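PDB 3WAD: glycosyltransferase from Streptomyces halstedii, which belongs to the GT-B class of glycosyltransferases, built from two Rossmann-like domains that each carry a parallel beta-sheet flanked by helices. Local coordinates for residues E346-V349 against A350-A354; A389-I392 against Q393-D397. All coordinates share one frame; numbering follows the deposited sequence.

Contact 1 of 2, residues E346-V349 against A350-A354; sequences EGYV and AERFA
Arg-352 lays one end of its guanidinium over a face of the Tyr-348 ring, one helical turn away. Arg-352 NH1 sits 3.0 Å above the plane of the Tyr-348 ring, over its centre. Arg-352 CZ is 4.2 Å from the Tyr-348 ring centroid and 14° off the ring normal, which makes this a cation-pi contact. The two planes are 61° apart, so the guanidinium tips its NH1 end onto the ring and does not stack flat. Arg-352 CD adds a second touch, 3.4 Å from Tyr-348 CE2. On another side of the helix, Val-349 and Phe-353 point the same way, and Val-349 CG1 meets Phe-353 CE1 at 3.3 Å. Both pairs are i to i+4 neighbours on helix 346-355, the helix of a beta-alpha-beta unit between strands 336-338 and 359-361. Main-chain bonds set this spacing: Phe-353 N donates to Val-349 O at 3.1 Å, and Arg-352 N to Tyr-348 O at 3.3 Å. The arginine chain turns back toward the ring through bends at chi2 and chi3. Its NH2 forms a salt bridge with Glu-355. Phe-215 meets the Tyr-348 ring edge-to-face, while Phe-353 packs on Ile-338, Ala-359 and Ile-330.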
ATOM      1  N   GLU B 346      18.703  -9.564 -18.260  1.00 25.00           N
ATOM      2  CA  GLU B 346      17.749 -10.540 -18.718  1.00 25.80           C
ATOM      3  C   GLU B 346      18.422 -11.751 -19.377  1.00 25.42           C
ATOM      4  O   GLU B 346      17.939 -12.885 -19.223  1.00 26.70           O
ATOM      5  CB  GLU B 346      16.747  -9.900 -19.697  1.00 27.33           C
ATOM      6  CG  GLU B 346      15.995  -8.758 -19.130  1.00 26.97           C
ATOM      7  CD  GLU B 346      16.640  -7.452 -19.527  1.00 28.90           C
ATOM      8  OE1 GLU B 346      17.873  -7.252 -19.424  1.00 28.03           O
ATOM      9  OE2 GLU B 346      15.888  -6.611 -20.012  1.00 32.32           O
ATOM     10  N   GLY B 347      19.504 -11.532 -20.109  1.00 24.61           N
ATOM     11  CA  GLY B 347      20.208 -12.615 -20.847  1.00 25.41           C
ATOM     12  C   GLY B 347      20.771 -13.629 -19.854  1.00 26.16           C
ATOM     13  O   GLY B 347      20.576 -14.846 -19.956  1.00 28.56           O
ATOM     14  N   TYR B 348      21.407 -13.097 -18.831  1.00 26.63           N
ATOM     15  CA  TYR B 348      22.165 -13.881 -17.897  1.00 27.11           C
ATOM     16  C   TYR B 348      21.223 -14.637 -16.978  1.00 26.13           C
ATOM     17  O   TYR B 348      21.424 -15.819 -16.729  1.00 27.14           O
ATOM     18  CB  TYR B 348      23.120 -12.982 -17.123  1.00 27.73           C
ATOM     19  CG  TYR B 348      23.880 -13.746 -16.053  1.00 31.38           C
ATOM     20  CD1 TYR B 348      25.195 -14.090 -16.264  1.00 33.10           C
ATOM     21  CD2 TYR B 348      23.268 -14.103 -14.836  1.00 31.26           C
ATOM     22  CE1 TYR B 348      25.912 -14.733 -15.299  1.00 32.99           C
ATOM     23  CE2 TYR B 348      23.964 -14.744 -13.861  1.00 32.83           C
ATOM     24  CZ  TYR B 348      25.282 -15.082 -14.119  1.00 31.86           C
ATOM     25  OH  TYR B 348      26.017 -15.702 -13.184  1.00 30.00           O
ATOM     26  N   VAL B 349      20.165 -13.977 -16.511  1.00 24.85           N
ATOM     27  CA  VAL B 349      19.165 -14.660 -15.687  1.00 23.92           C
ATOM     28  C   VAL B 349      18.397 -15.692 -16.531  1.00 25.84           C
ATOM     29  O   VAL B 349      18.051 -16.768 -16.039  1.00 24.65           O
ATOM     30  CB  VAL B 349      18.215 -13.668 -15.089  1.00 24.44           C
ATOM     31  CG1 VAL B 349      16.974 -14.381 -14.458  1.00 23.26           C
ATOM     32  CG2 VAL B 349      18.977 -12.801 -14.025  1.00 21.53           C
ATOM     33  N   ALA B 350      18.148 -15.378 -17.814  1.00 24.33           N
ATOM     34  CA  ALA B 350      17.454 -16.356 -18.666  1.00 26.07           C
ATOM     35  C   ALA B 350      18.202 -17.717 -18.688  1.00 27.58           C
ATOM     36  O   ALA B 350      17.592 -18.778 -18.538  1.00 26.88           O
ATOM     37  CB  ALA B 350      17.228 -15.843 -20.079  1.00 24.88           C
ATOM     38  N   GLU B 351      19.527 -17.658 -18.784  1.00 29.96           N
ATOM     39  CA  GLU B 351      20.328 -18.894 -18.858  1.00 32.30           C
ATOM     40  C   GLU B 351      20.291 -19.634 -17.560  1.00 32.03           C
ATOM     41  O   GLU B 351      20.222 -20.854 -17.575  1.00 32.46           O
ATOM     42  CB  GLU B 351      21.745 -18.540 -19.200  1.00 32.03           C
ATOM     43  CG  GLU B 351      22.486 -19.535 -20.003  1.00 41.44           C
ATOM     44  CD  GLU B 351      23.582 -18.748 -20.712  1.00 52.81           C
ATOM     45  OE1 GLU B 351      23.297 -17.525 -20.920  1.00 54.61           O
ATOM     46  OE2 GLU B 351      24.696 -19.285 -20.998  1.00 56.00           O
ATOM     47  N   ARG B 352      20.290 -18.902 -16.427  1.00 31.19           N
ATOM     48  CA  ARG B 352      20.139 -19.536 -15.104  1.00 31.87           C
ATOM     49  C   ARG B 352      18.842 -20.366 -14.987  1.00 31.75           C
ATOM     50  O   ARG B 352      18.868 -21.488 -14.542  1.00 32.04           O
ATOM     51  CB  ARG B 352      20.284 -18.485 -13.988  1.00 32.61           C
ATOM     52  CG  ARG B 352      21.670 -18.508 -13.266  1.00 37.81           C
ATOM     53  CD  ARG B 352      22.772 -17.891 -14.063  1.00 45.42           C
ATOM     54  NE  ARG B 352      23.422 -18.831 -15.000  1.00 47.98           N
ATOM     55  CZ  ARG B 352      24.079 -18.454 -16.095  1.00 47.54           C
ATOM     56  NH1 ARG B 352      24.201 -17.176 -16.389  1.00 48.51           N
ATOM     57  NH2 ARG B 352      24.632 -19.352 -16.892  1.00 48.68           N
ATOM     58  N   PHE B 353      17.713 -19.817 -15.430  1.00 31.61           N
ATOM     59  CA  PHE B 353      16.454 -20.541 -15.420  1.00 31.42           C
ATOM     60  C   PHE B 353      16.518 -21.751 -16.371  1.00 31.96           C
ATOM     61  O   PHE B 353      16.004 -22.823 -16.038  1.00 29.85           O
ATOM     62  CB  PHE B 353      15.319 -19.653 -15.910  1.00 30.73           C
ATOM     63  CG  PHE B 353      14.757 -18.693 -14.873  1.00 28.98           C
ATOM     64  CD1 PHE B 353      14.853 -17.311 -15.079  1.00 29.65           C
ATOM     65  CD2 PHE B 353      14.071 -19.170 -13.756  1.00 30.23           C
ATOM     66  CE1 PHE B 353      14.336 -16.410 -14.148  1.00 30.37           C
ATOM     67  CE2 PHE B 353      13.516 -18.267 -12.776  1.00 31.95           C
ATOM     68  CZ  PHE B 353      13.643 -16.902 -12.983  1.00 30.58           C
ATOM     69  N   ALA B 354      17.134 -21.545 -17.540  1.00 31.88           N
ATOM     70  CA  ALA B 354      17.218 -22.612 -18.560  1.00 34.02           C
ATOM     71  C   ALA B 354      17.998 -23.804 -17.973  1.00 34.67           C
ATOM     72  O   ALA B 354      17.540 -24.942 -18.098  1.00 34.40           O
ATOM     73  CB  ALA B 354      17.824 -22.105 -19.872  1.00 31.89           C
TER

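Contact 2 of 2, residues A389-I392 against Q393-D397; sequences AEQI and QKEYD
Gln-391 and Glu-395 join side chains across one turn of helix 384-397, in the C-terminal half of this GT-B fold. The spacing is i to i+4. Gln-391 NE2 donates to Glu-395 OE2 at 3.0 Å, with an N-H...O angle of 158°. The acceptor uses its anti lone pair, the one away from the other carboxylate oxygen. It lies close to the amide plane of Gln-391, while the amide and carboxylate planes are 47° apart. Gln-391 has CG anti to its own nitrogen and then bends at chi2 (47°), which swings the amide round toward Glu-395. Glu-395 OE2 also forms a salt bridge with Arg-356, so one carboxylate oxygen serves two partners, and the arginine would be expected to stabilise the negative charge there. Lys-394 runs past the other side of the amide group, where Lys-394 CD lies 3.8 Å from Gln-391 OE1.

Glu-390 and Gln-393 run side by side and point the same way. Their oxygens, Glu-390 OE2 and Gln-393 OE1, come within 3.2 Å. Both are acceptors as modelled, so this approach is not a bond. The amide nitrogen of Gln-393 turns to the carbonyl of Arg-331.

Apolar contacts lie on the buried side: Ile-392 rests on Ile-330, Trp-212 and Ala-358, and Tyr-396 also packs on Ile-330 while its hydroxyl is hydrogen-bonded to the carbonyl oxygen of His-226.

The main chain holds the turn in regular alpha-helical form. Lys-394 N bonds to Glu-390 O at 2.9 Å, and Glu-395 N to Gln-391 O at 3.2 Å.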
ATOM      1  N   ALA B 389      10.031 -25.462 -12.330  1.00 32.38           N
ATOM      2  CA  ALA B 389       9.435 -24.159 -11.964  1.00 32.72           C
ATOM      3  C   ALA B 389       8.912 -24.218 -10.523  1.00 32.97           C
ATOM      4  O   ALA B 389       9.025 -23.261  -9.719  1.00 31.93           O
ATOM      5  CB  ALA B 389       8.298 -23.794 -12.931  1.00 32.00           C
ATOM      6  N   GLU B 390       8.299 -25.347 -10.197  1.00 32.70           N
ATOM      7  CA  GLU B 390       7.818 -25.567  -8.832  1.00 32.89           C
ATOM      8  C   GLU B 390       8.927 -25.691  -7.798  1.00 31.97           C
ATOM      9  O   GLU B 390       8.783 -25.222  -6.685  1.00 32.47           O
ATOM     10  CB  GLU B 390       6.897 -26.757  -8.804  1.00 33.13           C
ATOM     11  CG  GLU B 390       5.754 -26.583  -9.694  1.00 36.59           C
ATOM     12  CD  GLU B 390       4.483 -26.856  -8.959  1.00 48.28           C
ATOM     13  OE1 GLU B 390       3.949 -27.999  -9.052  1.00 50.30           O
ATOM     14  OE2 GLU B 390       4.041 -25.917  -8.258  1.00 54.96           O
ATOM     15  N   GLN B 391      10.043 -26.277  -8.183  1.00 32.58           N
ATOM     16  CA  GLN B 391      11.174 -26.417  -7.291  1.00 33.25           C
ATOM     17  C   GLN B 391      11.708 -25.017  -6.970  1.00 32.27           C
ATOM     18  O   GLN B 391      12.045 -24.675  -5.811  1.00 30.93           O
ATOM     19  CB  GLN B 391      12.297 -27.266  -7.961  1.00 33.24           C
ATOM     20  CG  GLN B 391      13.540 -27.481  -7.086  1.00 36.33           C
ATOM     21  CD  GLN B 391      13.144 -27.922  -5.659  1.00 37.80           C
ATOM     22  OE1 GLN B 391      12.185 -28.693  -5.482  1.00 41.73           O
ATOM     23  NE2 GLN B 391      13.883 -27.454  -4.648  1.00 36.76           N
ATOM     24  N   ILE B 392      11.873 -24.234  -8.036  1.00 31.94           N
ATOM     25  CA  ILE B 392      12.227 -22.814  -7.887  1.00 29.25           C
ATOM     26  C   ILE B 392      11.283 -22.066  -6.914  1.00 29.66           C
ATOM     27  O   ILE B 392      11.765 -21.286  -6.065  1.00 30.99           O
ATOM     28  CB  ILE B 392      12.376 -22.120  -9.299  1.00 28.93           C
ATOM     29  CG1 ILE B 392      13.501 -22.879 -10.029  1.00 26.13           C
ATOM     30  CG2 ILE B 392      12.682 -20.613  -9.138  1.00 24.07           C
ATOM     31  CD1 ILE B 392      13.955 -22.359 -11.340  1.00 23.75           C
ATOM     32  N   GLN B 393       9.991 -22.323  -7.036  1.00 28.81           N
ATOM     33  CA  GLN B 393       8.955 -21.677  -6.231  1.00 30.20           C
ATOM     34  C   GLN B 393       9.104 -22.050  -4.760  1.00 30.84           C
ATOM     35  O   GLN B 393       9.038 -21.186  -3.894  1.00 29.82           O
ATOM     36  CB  GLN B 393       7.571 -22.032  -6.753  1.00 29.68           C
ATOM     37  CG  GLN B 393       6.355 -21.456  -5.963  1.00 33.70           C
ATOM     38  CD  GLN B 393       5.037 -22.155  -6.384  1.00 37.99           C
ATOM     39  OE1 GLN B 393       5.041 -23.286  -6.807  1.00 42.33           O
ATOM     40  NE2 GLN B 393       3.935 -21.464  -6.285  1.00 37.07           N
ATOM     41  N   LYS B 394       9.343 -23.352  -4.504  1.00 31.80           N
ATOM     42  CA  LYS B 394       9.628 -23.858  -3.151  1.00 31.69           C
ATOM     43  C   LYS B 394      10.816 -23.141  -2.468  1.00 30.62           C
ATOM     44  O   LYS B 394      10.652 -22.691  -1.336  1.00 33.15           O
ATOM     45  CB  LYS B 394       9.748 -25.407  -3.207  1.00 31.96           C
ATOM     46  CG  LYS B 394      10.334 -26.051  -1.978  1.00 35.31           C
ATOM     47  CD  LYS B 394      10.560 -27.599  -2.190  1.00 38.37           C
ATOM     48  CE  LYS B 394      11.145 -28.230  -0.900  1.00 42.61           C
ATOM     49  NZ  LYS B 394      10.374 -29.446  -0.405  1.00 44.27           N
ATOM     50  N   GLU B 395      11.951 -22.987  -3.135  1.00 28.56           N
ATOM     51  CA  GLU B 395      13.099 -22.301  -2.619  1.00 30.20           C
ATOM     52  C   GLU B 395      12.889 -20.788  -2.434  1.00 31.09           C
ATOM     53  O   GLU B 395      13.534 -20.134  -1.588  1.00 31.17           O
ATOM     54  CB  GLU B 395      14.289 -22.485  -3.578  1.00 31.13           C
ATOM     55  CG  GLU B 395      14.720 -23.970  -3.780  1.00 32.98           C
ATOM     56  CD  GLU B 395      15.669 -24.181  -4.945  1.00 37.08           C
ATOM     57  OE1 GLU B 395      16.489 -23.303  -5.239  1.00 35.66           O
ATOM     58  OE2 GLU B 395      15.623 -25.256  -5.574  1.00 42.35           O
ATOM     59  N   TYR B 396      12.026 -20.206  -3.278  1.00 30.26           N
ATOM     60  CA  TYR B 396      11.651 -18.803  -3.108  1.00 27.09           C
ATOM     61  C   TYR B 396      10.733 -18.668  -1.869  1.00 26.85           C
ATOM     62  O   TYR B 396      10.896 -17.731  -1.064  1.00 27.35           O
ATOM     63  CB  TYR B 396      10.940 -18.344  -4.397  1.00 26.56           C
ATOM     64  CG  TYR B 396      10.042 -17.107  -4.238  1.00 25.47           C
ATOM     65  CD1 TYR B 396      10.530 -15.827  -4.473  1.00 25.34           C
ATOM     66  CD2 TYR B 396       8.732 -17.245  -3.917  1.00 23.75           C
ATOM     67  CE1 TYR B 396       9.686 -14.667  -4.343  1.00 26.18           C
ATOM     68  CE2 TYR B 396       7.887 -16.118  -3.794  1.00 26.64           C
ATOM     69  CZ  TYR B 396       8.364 -14.865  -4.013  1.00 25.85           C
ATOM     70  OH  TYR B 396       7.509 -13.785  -3.915  1.00 26.48           O
ATOM     71  N   ASP B 397       9.752 -19.541  -1.730  1.00 25.84           N
ATOM     72  CA  ASP B 397       8.831 -19.452  -0.556  1.00 29.49           C
ATOM     73  C   ASP B 397       9.563 -19.455   0.784  1.00 29.46           C
ATOM     74  O   ASP B 397       9.055 -18.937   1.778  1.00 30.21           O
ATOM     75  CB  ASP B 397       7.781 -20.580  -0.527  1.00 28.39           C
ATOM     76  CG  ASP B 397       6.657 -20.399  -1.597  1.00 35.86           C
ATOM     77  OD1 ASP B 397       6.409 -19.242  -2.071  1.00 38.79           O
ATOM     78  OD2 ASP B 397       6.032 -21.432  -1.996  1.00 37.14           O
TER

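How the contacts relate
Contact 1 comes first along the chain, on helix 346-355, between strands 336-338 and 359-361 of the six-stranded parallel sheet. The chain then passes through strand 359-361 and helix 369-381 before reaching contact 2 on helix 384-397. The two are in series; they neither nest nor cross. Neither closes a long loop, since each spans about two and a half turns of one helix. The centres of contact 1 and contact 2 lie about 16 Å apart. They touch where Phe-353 CD2 packs against Ile-392 CD1 at 4.0 Å. Phe-353 and Ile-392 both also rest on Ile-330, so helices 346-355 and 384-397 meet beside helix 323-332.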